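Local coordinates for protein Exo-poly-alpha-D-galacturonosidase (Thermotoga maritima, PDB 3JUR) that probably hydrolyses polygalacturonic acid as an exo-acting glycoside hydrolase of family 28, built on a right-handed parallel beta-helix, at residues 342-356 and 377-391. Sequence-based numbering, arbitrary orientation.
Sequences FFIDNVAVNVSEEVI and FVKNLKATGGKYAVR
Phe343 N donates to Phe377 O at 2.8 Å, the first of a run of backbone bonds joining two successive coils of the parallel beta-helix; strands 347-349 and 382-384 run within 9° of parallel. Where the coil bends between strands, a water fills in: it donates to Phe343 O and Lys379 O and accepts from Asn346 N. At the same bend Asn380 ND2 reaches Asp345 OD1 at 2.8 Å, from above the carboxylate plane, while Asn380 OD1 accepts from Lys382 NZ; a primary amide suits this place because it gives and takes at once. Past the Gly385-Gly386 turn, Glu353 O accepts from Tyr388 N at 3.0 Å and, weakly, from Lys387 N. The side chains of Glu353 and Lys387 lie alongside, and Lys387 NZ meets Glu353 OE2 at 2.9 Å on the syn side of the carboxylate, somewhat out of its plane; an alanine in place of Glu353 would probably leave the Lys387 ammonium without this carboxylate mate. Glu354 is bent at chi2 (97°), bringing OE2 to the guanidinium edge, 2.9 Å from Arg391 NH1, which comes from above the carboxylate plane; its OE1 pairs with Arg324. Inside, Val355 CG1 packs on Ala383 CB (3.7 Å) and Ile356 CD1 on Leu381 CD2 (3.9 Å), branched aliphatic chains and one small methyl, none needing a polar partner. Backbone bonds thus fix the coil-to-coil stacking, apolar side chains fill the interior, and charge pairs tie the coils: Glu353-Lys387 near the surface, and buried Glu354 met by two arginines.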
loop_
_atom_site.group_PDB
_atom_site.type_symbol
_atom_site.label_atom_id
_atom_site.label_comp_id
_atom_site.label_asym_id
_atom_site.label_seq_id
_atom_site.Cartn_x
_atom_site.Cartn_y
_atom_site.Cartn_z
ATOM N N PHE D 342 -14.001 15.755 18.456
ATOM C CA PHE D 342 -13.066 14.642 18.528
ATOM C C PHE D 342 -13.766 13.329 18.230
ATOM O O PHE D 342 -14.670 12.925 18.955
ATOM C CB PHE D 342 -12.402 14.587 19.913
ATOM C CG PHE D 342 -11.562 15.785 20.224
ATOM C CD1 PHE D 342 -10.195 15.768 19.989
ATOM C CD2 PHE D 342 -12.143 16.939 20.736
ATOM C CE1 PHE D 342 -9.412 16.879 20.274
ATOM C CE2 PHE D 342 -11.367 18.065 21.013
ATOM C CZ PHE D 342 -10.004 18.034 20.786
ATOM N N PHE D 343 -13.325 12.672 17.163
ATOM C CA PHE D 343 -13.936 11.447 16.657
ATOM C C PHE D 343 -12.857 10.367 16.736
ATOM O O PHE D 343 -12.065 10.203 15.805
ATOM C CB PHE D 343 -14.409 11.676 15.210
ATOM C CG PHE D 343 -15.384 10.654 14.703
ATOM C CD1 PHE D 343 -16.693 10.611 15.189
ATOM C CD2 PHE D 343 -15.006 9.746 13.717
ATOM C CE1 PHE D 343 -17.606 9.658 14.709
ATOM C CE2 PHE D 343 -15.899 8.799 13.234
ATOM C CZ PHE D 343 -17.205 8.760 13.722
ATOM N N ILE D 344 -12.830 9.645 17.859
ATOM C CA ILE D 344 -11.687 8.805 18.239
ATOM C C ILE D 344 -12.072 7.345 18.435
ATOM O O ILE D 344 -13.071 7.050 19.090
ATOM C CB ILE D 344 -11.069 9.286 19.600
ATOM C CG1 ILE D 344 -10.893 10.813 19.636
ATOM C CG2 ILE D 344 -9.751 8.550 19.922
ATOM C CD1 ILE D 344 -9.917 11.368 18.618
ATOM N N ASP D 345 -11.246 6.439 17.911
ATOM C CA ASP D 345 -11.394 4.985 18.130
ATOM C C ASP D 345 -12.696 4.402 17.587
ATOM O O ASP D 345 -13.213 3.423 18.118
ATOM C CB ASP D 345 -11.249 4.629 19.622
ATOM C CG ASP D 345 -9.903 5.022 20.184
ATOM O OD1 ASP D 345 -8.913 5.034 19.415
ATOM O OD2 ASP D 345 -9.830 5.320 21.399
ATOM N N ASN D 346 -13.212 4.991 16.518
ATOM C CA ASN D 346 -14.491 4.557 15.972
ATOM C C ASN D 346 -14.335 3.560 14.845
ATOM O O ASN D 346 -13.286 3.499 14.203
ATOM C CB ASN D 346 -15.324 5.763 15.543
ATOM C CG ASN D 346 -15.705 6.647 16.718
ATOM O OD1 ASN D 346 -16.346 6.194 17.660
ATOM N ND2 ASN D 346 -15.312 7.912 16.665
ATOM N N VAL D 347 -15.373 2.754 14.638
ATOM C CA VAL D 347 -15.419 1.791 13.548
ATOM C C VAL D 347 -16.661 2.082 12.714
ATOM O O VAL D 347 -17.757 2.249 13.252
ATOM C CB VAL D 347 -15.463 0.321 14.061
ATOM C CG1 VAL D 347 -15.547 -0.649 12.899
ATOM C CG2 VAL D 347 -14.240 0.001 14.923
ATOM N N ALA D 348 -16.486 2.161 11.401
ATOM C CA ALA D 348 -17.606 2.352 10.486
ATOM C C ALA D 348 -17.522 1.319 9.378
ATOM O O ALA D 348 -16.537 1.258 8.655
ATOM C CB ALA D 348 -17.611 3.767 9.921
ATOM N N VAL D 349 -18.549 0.487 9.256
ATOM C CA VAL D 349 -18.540 -0.563 8.237
ATOM C C VAL D 349 -19.699 -0.436 7.259
ATOM O O VAL D 349 -20.836 -0.176 7.657
ATOM C CB VAL D 349 -18.369 -2.011 8.854
ATOM C CG1 VAL D 349 -18.364 -1.985 10.365
ATOM C CG2 VAL D 349 -19.375 -3.014 8.316
ATOM N N ASN D 350 -19.381 -0.575 5.972
ATOM C CA ASN D 350 -20.354 -0.423 4.880
ATOM C C ASN D 350 -21.035 0.956 4.847
ATOM O O ASN D 350 -22.260 1.059 4.720
ATOM C CB ASN D 350 -21.382 -1.566 4.893
ATOM C CG ASN D 350 -20.771 -2.909 4.512
ATOM O OD1 ASN D 350 -19.919 -2.989 3.629
ATOM N ND2 ASN D 350 -21.218 -3.974 5.168
ATOM N N VAL D 351 -20.231 2.014 4.989
ATOM C CA VAL D 351 -20.705 3.383 4.777
ATOM C C VAL D 351 -21.154 3.544 3.312
ATOM O O VAL D 351 -20.470 3.076 2.405
ATOM C CB VAL D 351 -19.614 4.418 5.135
ATOM C CG1 VAL D 351 -20.092 5.837 4.841
ATOM C CG2 VAL D 351 -19.198 4.285 6.608
ATOM N N SER D 352 -22.302 4.182 3.078
ATOM C CA SER D 352 -22.834 4.304 1.703
ATOM C C SER D 352 -22.544 5.637 0.976
ATOM O O SER D 352 -22.418 5.648 -0.245
ATOM C CB SER D 352 -24.330 3.994 1.659
ATOM O OG SER D 352 -25.044 4.939 2.435
ATOM N N GLU D 353 -22.443 6.741 1.711
ATOM C CA GLU D 353 -22.197 8.054 1.093
ATOM C C GLU D 353 -20.783 8.572 1.355
ATOM O O GLU D 353 -19.894 8.358 0.532
ATOM C CB GLU D 353 -23.252 9.087 1.526
ATOM C CG GLU D 353 -24.679 8.729 1.089
ATOM C CD GLU D 353 -24.867 8.761 -0.429
ATOM O OE1 GLU D 353 -24.270 9.630 -1.095
ATOM O OE2 GLU D 353 -25.609 7.915 -0.962
ATOM N N GLU D 354 -20.580 9.256 2.486
ATOM C CA GLU D 354 -19.262 9.780 2.837
ATOM C C GLU D 354 -18.894 9.341 4.237
ATOM O O GLU D 354 -19.708 9.451 5.144
ATOM C CB GLU D 354 -19.211 11.319 2.764
ATOM C CG GLU D 354 -19.630 11.935 1.436
ATOM C CD GLU D 354 -21.087 12.397 1.416
ATOM O OE1 GLU D 354 -21.698 12.556 2.500
ATOM O OE2 GLU D 354 -21.612 12.620 0.307
ATOM N N VAL D 355 -17.670 8.854 4.420
ATOM C CA VAL D 355 -17.227 8.445 5.741
ATOM C C VAL D 355 -17.093 9.678 6.634
ATOM O O VAL D 355 -17.598 9.703 7.758
ATOM C CB VAL D 355 -15.894 7.651 5.702
ATOM C CG1 VAL D 355 -15.456 7.277 7.121
ATOM C CG2 VAL D 355 -16.016 6.403 4.827
ATOM N N ILE D 356 -16.416 10.700 6.112
ATOM C CA ILE D 356 -16.233 11.981 6.791
ATOM C C ILE D 356 -16.737 13.098 5.865
ATOM O O ILE D 356 -16.266 13.242 4.739
ATOM C CB ILE D 356 -14.750 12.217 7.174
ATOM C CG1 ILE D 356 -14.278 11.161 8.190
ATOM C CG2 ILE D 356 -14.545 13.623 7.732
ATOM C CD1 ILE D 356 -12.757 10.988 8.229
ATOM N N PHE D 377 -10.848 16.540 14.811
ATOM C CA PHE D 377 -9.811 15.529 14.955
ATOM C C PHE D 377 -10.390 14.124 14.857
ATOM O O PHE D 377 -11.280 13.737 15.630
ATOM C CB PHE D 377 -9.042 15.735 16.274
ATOM C CG PHE D 377 -8.557 17.146 16.468
ATOM C CD1 PHE D 377 -7.391 17.588 15.846
ATOM C CD2 PHE D 377 -9.283 18.046 17.246
ATOM C CE1 PHE D 377 -6.951 18.911 16.004
ATOM C CE2 PHE D 377 -8.851 19.366 17.413
ATOM C CZ PHE D 377 -7.682 19.797 16.788
ATOM N N VAL D 378 -9.901 13.385 13.864
ATOM C CA VAL D 378 -10.274 12.003 13.661
ATOM C C VAL D 378 -9.014 11.199 13.953
ATOM O O VAL D 378 -7.956 11.417 13.349
ATOM C CB VAL D 378 -10.782 11.729 12.220
ATOM C CG1 VAL D 378 -11.068 10.236 12.022
ATOM C CG2 VAL D 378 -12.038 12.538 11.910
ATOM N N LYS D 379 -9.108 10.282 14.902
ATOM C CA LYS D 379 -7.950 9.474 15.239
ATOM C C LYS D 379 -8.382 8.041 15.461
ATOM O O LYS D 379 -9.396 7.780 16.129
ATOM C CB LYS D 379 -7.236 10.050 16.469
ATOM C CG LYS D 379 -6.350 9.069 17.210
ATOM C CD LYS D 379 -4.897 9.381 17.069
ATOM C CE LYS D 379 -4.462 10.397 18.091
ATOM N NZ LYS D 379 -2.979 10.441 18.203
ATOM N N ASN D 380 -7.610 7.114 14.903
ATOM C CA ASN D 380 -7.889 5.676 15.031
ATOM C C ASN D 380 -9.276 5.285 14.519
ATOM O O ASN D 380 -10.005 4.534 15.170
ATOM C CB ASN D 380 -7.664 5.183 16.473
ATOM C CG ASN D 380 -7.507 3.672 16.560
ATOM O OD1 ASN D 380 -6.961 3.042 15.653
ATOM N ND2 ASN D 380 -7.989 3.082 17.657
ATOM N N LEU D 381 -9.633 5.817 13.351
ATOM C CA LEU D 381 -10.845 5.399 12.655
ATOM C C LEU D 381 -10.519 4.223 11.750
ATOM O O LEU D 381 -9.503 4.219 11.044
ATOM C CB LEU D 381 -11.457 6.557 11.849
ATOM C CG LEU D 381 -12.564 6.276 10.810
ATOM C CD1 LEU D 381 -13.850 5.765 11.481
ATOM C CD2 LEU D 381 -12.844 7.519 9.978
ATOM N N LYS D 382 -11.367 3.204 11.802
ATOM C CA LYS D 382 -11.292 2.101 10.865
ATOM C C LYS D 382 -12.617 2.073 10.128
ATOM O O LYS D 382 -13.690 1.927 10.750
ATOM C CB LYS D 382 -11.007 0.786 11.590
ATOM C CG LYS D 382 -9.645 0.780 12.287
ATOM C CD LYS D 382 -9.330 -0.560 12.899
ATOM C CE LYS D 382 -8.624 -0.419 14.247
ATOM N NZ LYS D 382 -7.495 0.538 14.225
ATOM N N ALA D 383 -12.553 2.260 8.813
ATOM C CA ALA D 383 -13.766 2.389 8.028
ATOM C C ALA D 383 -13.724 1.687 6.693
ATOM O O ALA D 383 -12.675 1.524 6.062
ATOM C CB ALA D 383 -14.171 3.879 7.834
ATOM N N THR D 384 -14.915 1.310 6.261
ATOM C CA THR D 384 -15.102 0.528 5.078
ATOM C C THR D 384 -16.236 1.173 4.264
ATOM O O THR D 384 -17.227 1.613 4.831
ATOM C CB THR D 384 -15.358 -0.943 5.514
ATOM O OG1 THR D 384 -14.178 -1.725 5.252
ATOM C CG2 THR D 384 -16.520 -1.549 4.831
ATOM N N GLY D 385 -16.042 1.287 2.949
ATOM C CA GLY D 385 -17.097 1.705 2.023
ATOM C C GLY D 385 -17.257 3.194 1.771
ATOM O O GLY D 385 -16.682 4.019 2.473
ATOM N N GLY D 386 -18.042 3.536 0.751
ATOM C CA GLY D 386 -18.421 4.930 0.511
ATOM C C GLY D 386 -18.166 5.444 -0.896
ATOM O O GLY D 386 -17.297 4.951 -1.607
ATOM N N LYS D 387 -18.947 6.443 -1.290
ATOM C CA LYS D 387 -18.646 7.229 -2.485
ATOM C C LYS D 387 -17.428 8.104 -2.205
ATOM O O LYS D 387 -16.592 8.300 -3.088
ATOM C CB LYS D 387 -19.858 8.078 -2.903
ATOM C CG LYS D 387 -20.986 7.246 -3.489
ATOM C CD LYS D 387 -22.357 7.912 -3.386
ATOM C CE LYS D 387 -23.450 6.899 -3.747
ATOM N NZ LYS D 387 -24.827 7.473 -3.670
ATOM N N TYR D 388 -17.342 8.608 -0.970
ATOM C CA TYR D 388 -16.219 9.430 -0.500
ATOM C C TYR D 388 -15.687 8.943 0.843
ATOM O O TYR D 388 -16.463 8.601 1.735
ATOM C CB TYR D 388 -16.654 10.885 -0.317
ATOM C CG TYR D 388 -17.090 11.569 -1.589
ATOM C CD1 TYR D 388 -16.216 12.408 -2.283
ATOM C CD2 TYR D 388 -18.379 11.375 -2.098
ATOM C CE1 TYR D 388 -16.620 13.043 -3.454
ATOM C CE2 TYR D 388 -18.796 12.006 -3.268
ATOM C CZ TYR D 388 -17.913 12.836 -3.938
ATOM O OH TYR D 388 -18.328 13.447 -5.091
ATOM N N ALA D 389 -14.368 8.910 0.990
ATOM C CA ALA D 389 -13.784 8.726 2.316
ATOM C C ALA D 389 -13.821 10.069 3.041
ATOM O O ALA D 389 -14.343 10.173 4.155
ATOM C CB ALA D 389 -12.338 8.190 2.216
ATOM N N VAL D 390 -13.270 11.094 2.398
ATOM C CA VAL D 390 -13.218 12.441 2.972
ATOM C C VAL D 390 -13.746 13.469 1.958
ATOM O O VAL D 390 -13.198 13.620 0.858
ATOM C CB VAL D 390 -11.788 12.831 3.413
ATOM C CG1 VAL D 390 -11.774 14.226 4.031
ATOM C CG2 VAL D 390 -11.211 11.821 4.396
ATOM N N ARG D 391 -14.823 14.154 2.334
ATOM C CA ARG D 391 -15.412 15.202 1.520
ATOM C C ARG D 391 -15.556 16.460 2.377
ATOM O O ARG D 391 -16.378 16.503 3.298
ATOM C CB ARG D 391 -16.766 14.739 0.980
ATOM C CG ARG D 391 -17.411 15.684 -0.028
ATOM C CD ARG D 391 -18.780 15.161 -0.437
ATOM N NE ARG D 391 -19.437 16.047 -1.387
ATOM C CZ ARG D 391 -20.611 15.806 -1.971
ATOM N NH1 ARG D 391 -21.300 14.699 -1.702
ATOM N NH2 ARG D 391 -21.102 16.690 -2.828
HETATM O O HOH W 1 -12.280 7.560 15.008
#